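PDB 5MQR: beta-L-arabinobiosidase from Bacteroides thetaiotaomicron, which hydrolyses glycosidic bonds, probably acting on plant pectin as an arabinofuranosidase and perhaps also as a sialidase. Local coordinates for residues A467-Q481 against L599-D613. Sequence-based numbering, arbitrary orientation.
Sequences ASKELKVSFDLSAGQ and LAEYRIANVKTSSTD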
loop_
_atom_site.group_PDB
_atom_site.type_symbol
_atom_site.label_atom_id
_atom_site.label_comp_id
_atom_site.label_asym_id
_atom_site.label_seq_id
_atom_site.Cartn_x
_atom_site.Cartn_y
_atom_site.Cartn_z
ATOM N N ALA A 467 10.433 -7.206 -0.908
ATOM C CA ALA A 467 10.916 -8.456 -1.474
ATOM C C ALA A 467 12.059 -8.160 -2.430
ATOM O O ALA A 467 11.874 -7.380 -3.366
ATOM C CB ALA A 467 9.769 -9.160 -2.206
ATOM N N SER A 468 13.226 -8.751 -2.179
ATOM C CA SER A 468 14.460 -8.375 -2.851
ATOM C C SER A 468 15.259 -9.596 -3.329
ATOM O O SER A 468 15.347 -10.615 -2.630
ATOM C CB SER A 468 15.325 -7.523 -1.904
ATOM O OG SER A 468 14.644 -6.336 -1.464
ATOM N N LYS A 469 15.850 -9.469 -4.519
ATOM C CA LYS A 469 16.686 -10.509 -5.127
ATOM C C LYS A 469 18.132 -10.306 -4.735
ATOM O O LYS A 469 18.800 -11.263 -4.362
ATOM C CB LYS A 469 16.553 -10.506 -6.652
ATOM C CG LYS A 469 15.146 -10.747 -7.151
ATOM C CD LYS A 469 15.016 -10.539 -8.665
ATOM C CE LYS A 469 13.544 -10.318 -9.079
ATOM N NZ LYS A 469 13.347 -9.704 -10.445
ATOM N N GLU A 470 18.605 -9.063 -4.851
ATOM C CA GLU A 470 19.893 -8.633 -4.303
ATOM C C GLU A 470 19.600 -7.817 -3.039
ATOM O O GLU A 470 18.796 -6.867 -3.074
ATOM C CB GLU A 470 20.654 -7.781 -5.311
ATOM C CG GLU A 470 20.940 -8.475 -6.639
ATOM C CD GLU A 470 21.988 -9.584 -6.515
ATOM O OE1 GLU A 470 23.102 -9.316 -5.991
ATOM O OE2 GLU A 470 21.696 -10.731 -6.939
ATOM N N LEU A 471 20.225 -8.210 -1.930
ATOM C CA LEU A 471 19.950 -7.617 -0.635
ATOM C C LEU A 471 21.218 -7.396 0.171
ATOM O O LEU A 471 22.049 -8.312 0.298
ATOM C CB LEU A 471 18.996 -8.523 0.141
ATOM C CG LEU A 471 18.529 -8.108 1.526
ATOM C CD1 LEU A 471 17.734 -6.819 1.471
ATOM C CD2 LEU A 471 17.670 -9.202 2.125
ATOM N N LYS A 472 21.361 -6.189 0.718
ATOM C CA LYS A 472 22.323 -5.933 1.797
ATOM C C LYS A 472 21.557 -5.638 3.053
ATOM O O LYS A 472 20.581 -4.936 3.016
ATOM C CB LYS A 472 23.288 -4.779 1.511
ATOM C CG LYS A 472 23.940 -4.867 0.147
ATOM C CD LYS A 472 25.309 -4.165 0.093
ATOM C CE LYS A 472 25.993 -4.338 -1.269
ATOM N NZ LYS A 472 25.455 -3.337 -2.242
ATOM N N VAL A 473 22.018 -6.218 4.151
ATOM C CA VAL A 473 21.443 -6.083 5.476
ATOM C C VAL A 473 22.590 -5.739 6.397
ATOM O O VAL A 473 23.555 -6.480 6.450
ATOM C CB VAL A 473 20.809 -7.414 5.939
ATOM C CG1 VAL A 473 20.265 -7.298 7.367
ATOM C CG2 VAL A 473 19.701 -7.810 4.974
ATOM N N SER A 474 22.518 -4.627 7.112
ATOM C CA SER A 474 23.527 -4.360 8.112
ATOM C C SER A 474 22.915 -3.958 9.435
ATOM O O SER A 474 21.789 -3.472 9.496
ATOM C CB SER A 474 24.516 -3.310 7.629
ATOM O OG SER A 474 23.842 -2.100 7.432
ATOM N N PHE A 475 23.661 -4.210 10.497
ATOM C CA PHE A 475 23.208 -3.904 11.840
ATOM C C PHE A 475 24.364 -4.068 12.788
ATOM O O PHE A 475 25.326 -4.771 12.479
ATOM C CB PHE A 475 22.018 -4.803 12.276
ATOM C CG PHE A 475 22.283 -6.283 12.157
ATOM C CD1 PHE A 475 22.841 -6.990 13.217
ATOM C CD2 PHE A 475 21.967 -6.972 10.990
ATOM C CE1 PHE A 475 23.099 -8.339 13.108
ATOM C CE2 PHE A 475 22.225 -8.334 10.885
ATOM C CZ PHE A 475 22.793 -9.013 11.940
ATOM N N ASP A 476 24.270 -3.393 13.930
ATOM C CA ASP A 476 25.200 -3.587 15.034
ATOM C C ASP A 476 24.618 -4.611 15.990
ATOM O O ASP A 476 23.430 -4.600 16.261
ATOM C CB ASP A 476 25.475 -2.271 15.749
ATOM C CG ASP A 476 26.173 -1.281 14.867
ATOM O OD1 ASP A 476 27.235 -1.629 14.318
ATOM O OD2 ASP A 476 25.670 -0.156 14.703
ATOM N N LEU A 477 25.477 -5.473 16.512
ATOM C CA LEU A 477 25.085 -6.639 17.295
ATOM C C LEU A 477 25.964 -6.714 18.518
ATOM O O LEU A 477 27.196 -6.619 18.417
ATOM C CB LEU A 477 25.313 -7.904 16.469
ATOM C CG LEU A 477 25.077 -9.284 17.070
ATOM C CD1 LEU A 477 23.631 -9.497 17.486
ATOM C CD2 LEU A 477 25.481 -10.309 16.020
ATOM N N SER A 478 25.341 -6.919 19.665
ATOM C CA SER A 478 26.058 -7.170 20.917
ATOM C C SER A 478 25.361 -8.278 21.667
ATOM O O SER A 478 24.137 -8.307 21.719
ATOM C CB SER A 478 26.063 -5.918 21.775
ATOM O OG SER A 478 27.035 -6.030 22.801
ATOM N N ALA A 479 26.139 -9.174 22.251
ATOM C CA ALA A 479 25.622 -10.257 23.083
ATOM C C ALA A 479 26.046 -10.047 24.533
ATOM O O ALA A 479 27.203 -9.744 24.808
ATOM C CB ALA A 479 26.164 -11.586 22.574
ATOM N N GLY A 480 25.133 -10.251 25.474
ATOM C CA GLY A 480 25.459 -10.118 26.897
ATOM C C GLY A 480 26.256 -11.264 27.517
ATOM O O GLY A 480 26.492 -11.263 28.726
ATOM N N GLN A 481 26.641 -12.249 26.704
ATOM C CA GLN A 481 27.312 -13.465 27.150
ATOM C C GLN A 481 27.793 -14.193 25.905
ATOM O O GLN A 481 27.310 -13.908 24.808
ATOM C CB GLN A 481 26.358 -14.363 27.950
ATOM C CG GLN A 481 25.181 -14.949 27.151
ATOM C CD GLN A 481 24.250 -13.892 26.600
ATOM O OE1 GLN A 481 23.705 -13.090 27.353
ATOM N NE2 GLN A 481 24.061 -13.882 25.292
ATOM N N LEU A 599 19.743 -16.398 32.183
ATOM C CA LEU A 599 19.412 -15.295 31.282
ATOM C C LEU A 599 20.397 -15.155 30.133
ATOM O O LEU A 599 21.602 -15.128 30.363
ATOM C CB LEU A 599 19.395 -13.988 32.068
ATOM C CG LEU A 599 18.993 -12.716 31.313
ATOM C CD1 LEU A 599 17.542 -12.812 30.822
ATOM C CD2 LEU A 599 19.221 -11.522 32.246
ATOM N N ALA A 600 19.872 -15.066 28.909
ATOM C CA ALA A 600 20.650 -14.689 27.732
ATOM C C ALA A 600 20.059 -13.412 27.185
ATOM O O ALA A 600 18.823 -13.290 27.091
ATOM C CB ALA A 600 20.602 -15.779 26.671
ATOM N N GLU A 601 20.937 -12.465 26.834
ATOM C CA GLU A 601 20.553 -11.190 26.245
ATOM C C GLU A 601 21.258 -10.995 24.905
ATOM O O GLU A 601 22.425 -11.342 24.756
ATOM C CB GLU A 601 20.961 -10.006 27.143
ATOM C CG GLU A 601 20.571 -10.117 28.607
ATOM C CD GLU A 601 20.645 -8.776 29.322
ATOM O OE1 GLU A 601 21.717 -8.122 29.300
ATOM O OE2 GLU A 601 19.625 -8.367 29.896
ATOM N N TYR A 602 20.551 -10.374 23.963
ATOM C CA TYR A 602 21.135 -9.886 22.703
ATOM C C TYR A 602 20.587 -8.510 22.397
ATOM O O TYR A 602 19.444 -8.198 22.722
ATOM C CB TYR A 602 20.821 -10.840 21.552
ATOM C CG TYR A 602 21.255 -12.247 21.855
ATOM C CD1 TYR A 602 22.569 -12.652 21.640
ATOM C CD2 TYR A 602 20.367 -13.161 22.437
ATOM C CE1 TYR A 602 22.984 -13.945 21.955
ATOM C CE2 TYR A 602 20.784 -14.446 22.767
ATOM C CZ TYR A 602 22.082 -14.834 22.510
ATOM O OH TYR A 602 22.474 -16.107 22.820
ATOM N N ARG A 603 21.405 -7.689 21.760
ATOM C CA ARG A 603 21.011 -6.348 21.390
ATOM C C ARG A 603 21.334 -6.049 19.917
ATOM O O ARG A 603 22.409 -6.407 19.431
ATOM C CB ARG A 603 21.749 -5.370 22.261
ATOM C CG ARG A 603 21.305 -5.373 23.702
ATOM C CD ARG A 603 22.244 -4.492 24.486
ATOM N NE ARG A 603 21.839 -4.344 25.868
ATOM C CZ ARG A 603 22.000 -5.257 26.817
ATOM N NH1 ARG A 603 22.532 -6.443 26.554
ATOM N NH2 ARG A 603 21.601 -4.985 28.047
ATOM N N ILE A 604 20.411 -5.391 19.212
ATOM C CA ILE A 604 20.697 -4.912 17.855
ATOM C C ILE A 604 20.392 -3.426 17.739
ATOM O O ILE A 604 19.585 -2.885 18.484
ATOM C CB ILE A 604 19.993 -5.739 16.751
ATOM C CG1 ILE A 604 18.475 -5.723 16.927
ATOM C CG2 ILE A 604 20.496 -7.179 16.781
ATOM C CD1 ILE A 604 17.712 -6.387 15.794
ATOM N N ALA A 605 21.093 -2.782 16.814
ATOM C CA ALA A 605 20.942 -1.369 16.552
ATOM C C ALA A 605 21.248 -1.040 15.090
ATOM O O ALA A 605 21.990 -1.753 14.426
ATOM C CB ALA A 605 21.876 -0.573 17.458
ATOM N N ASN A 606 20.685 0.069 14.619
ATOM C CA ASN A 606 21.033 0.655 13.320
ATOM C C ASN A 606 20.798 -0.345 12.187
ATOM O O ASN A 606 21.692 -0.621 11.385
ATOM C CB ASN A 606 22.477 1.164 13.322
ATOM C CG ASN A 606 22.719 2.199 14.393
ATOM O OD1 ASN A 606 22.001 3.189 14.488
ATOM N ND2 ASN A 606 23.730 1.977 15.199
ATOM N N VAL A 607 19.591 -0.889 12.145
ATOM C CA VAL A 607 19.274 -1.923 11.203
ATOM C C VAL A 607 18.990 -1.217 9.878
ATOM O O VAL A 607 18.076 -0.398 9.817
ATOM C CB VAL A 607 18.047 -2.725 11.667
ATOM C CG1 VAL A 607 17.687 -3.772 10.631
ATOM C CG2 VAL A 607 18.309 -3.360 13.022
ATOM N N LYS A 608 19.785 -1.523 8.845
ATOM C CA LYS A 608 19.576 -1.042 7.467
ATOM C C LYS A 608 19.473 -2.181 6.464
ATOM O O LYS A 608 20.248 -3.135 6.503
ATOM C CB LYS A 608 20.738 -0.178 6.975
ATOM C CG LYS A 608 21.082 1.019 7.826
ATOM C CD LYS A 608 22.288 1.739 7.206
ATOM C CE LYS A 608 23.078 2.562 8.224
ATOM N NZ LYS A 608 22.336 3.799 8.622
ATOM N N THR A 609 18.556 -2.034 5.517
ATOM C CA THR A 609 18.532 -2.889 4.356
ATOM C C THR A 609 18.534 -2.030 3.094
ATOM O O THR A 609 18.142 -0.851 3.105
ATOM C CB THR A 609 17.369 -3.907 4.381
ATOM O OG1 THR A 609 16.115 -3.255 4.179
ATOM C CG2 THR A 609 17.337 -4.663 5.714
ATOM N N SER A 610 19.024 -2.632 2.011
ATOM C CA SER A 610 18.942 -2.021 0.681
ATOM C C SER A 610 19.019 -3.107 -0.369
ATOM O O SER A 610 19.459 -4.246 -0.095
ATOM C CB SER A 610 20.071 -1.008 0.472
ATOM O OG SER A 610 21.315 -1.662 0.521
ATOM N N SER A 611 18.585 -2.735 -1.565
ATOM C CA SER A 611 18.615 -3.597 -2.715
ATOM C C SER A 611 19.116 -2.857 -3.949
ATOM O O SER A 611 18.739 -1.710 -4.185
ATOM C CB SER A 611 17.212 -4.131 -3.008
ATOM O OG SER A 611 17.276 -5.018 -4.123
ATOM N N THR A 612 19.943 -3.542 -4.734
ATOM C CA THR A 612 20.359 -3.060 -6.057
ATOM C C THR A 612 19.458 -3.592 -7.192
ATOM O O THR A 612 19.816 -3.436 -8.356
ATOM C CB THR A 612 21.838 -3.411 -6.351
ATOM O OG1 THR A 612 22.044 -4.808 -6.134
ATOM C CG2 THR A 612 22.787 -2.589 -5.448
ATOM N N ASP A 613 18.307 -4.200 -6.867
ATOM C CA ASP A 613 17.370 -4.650 -7.878
ATOM C C ASP A 613 17.018 -3.431 -8.736
ATOM O O ASP A 613 16.848 -2.314 -8.214
ATOM C CB ASP A 613 16.064 -5.225 -7.286
ATOM C CG ASP A 613 16.247 -6.577 -6.565
ATOM O OD1 ASP A 613 17.346 -7.156 -6.582
ATOM O OD2 ASP A 613 15.267 -7.058 -5.947
HETATM O O HOH W 1 13.232 -5.346 -4.716
HETATM O O HOH W 2 22.135 -2.595 -1.861
HETATM O O HOH W 3 23.983 -0.297 9.974
HETATM O O HOH W 4 23.818 -7.650 24.471
HETATM O O HOH W 5 25.017 -15.994 23.568
HETATM O O HOH W 6 23.608 -13.300 30.225
#
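Tyr-602 packs against Ala-479 and Gln-481 where strand 470-479 ends and strand 600-610 begins. Its CB is 4.2 Å from Ser-478 O. CD1 sits 3.9 Å from Ala-479 CB, and CE1 and CZ both approach Gln-481 NE2. At the tip, OH shares a water with that NE2. The Gln-481 amide stands steeply to the ring, the planes 72° apart. Its OE1 accepts from Glu-601 N at 2.9 Å, and its NE2 donates to Glu-601 O. With an alanine in place of Gln-481, Glu-601 N would probably lose its acceptor and the tyrosine hydroxyl its water-mediated link. Gly-480 N reaches the same Glu-601 O from the opposite face of the carbonyl. Strands 470-479 and 600-610 pair antiparallel in one sheet; the first belongs to the Sialidase-like CBM family region. Inner side chains, such as Val-473 and Ile-604, pack on strand 564-570 of another sheet, as in a beta-sandwich. A beta bulge at Asn-606 shifts the register by one. There, Asn-606 ND2 donates to Asp-476 OD2 at 2.9 Å, while Asp-476 OD1 bonds His-531. At the far end, Asp-613 takes Lys-469 N on OD2 and Glu-470 N on OD1, both at 2.9 Å. Ser-611 OG accepts from Asp-613 N, an ST turn, and donates to Glu-470 O.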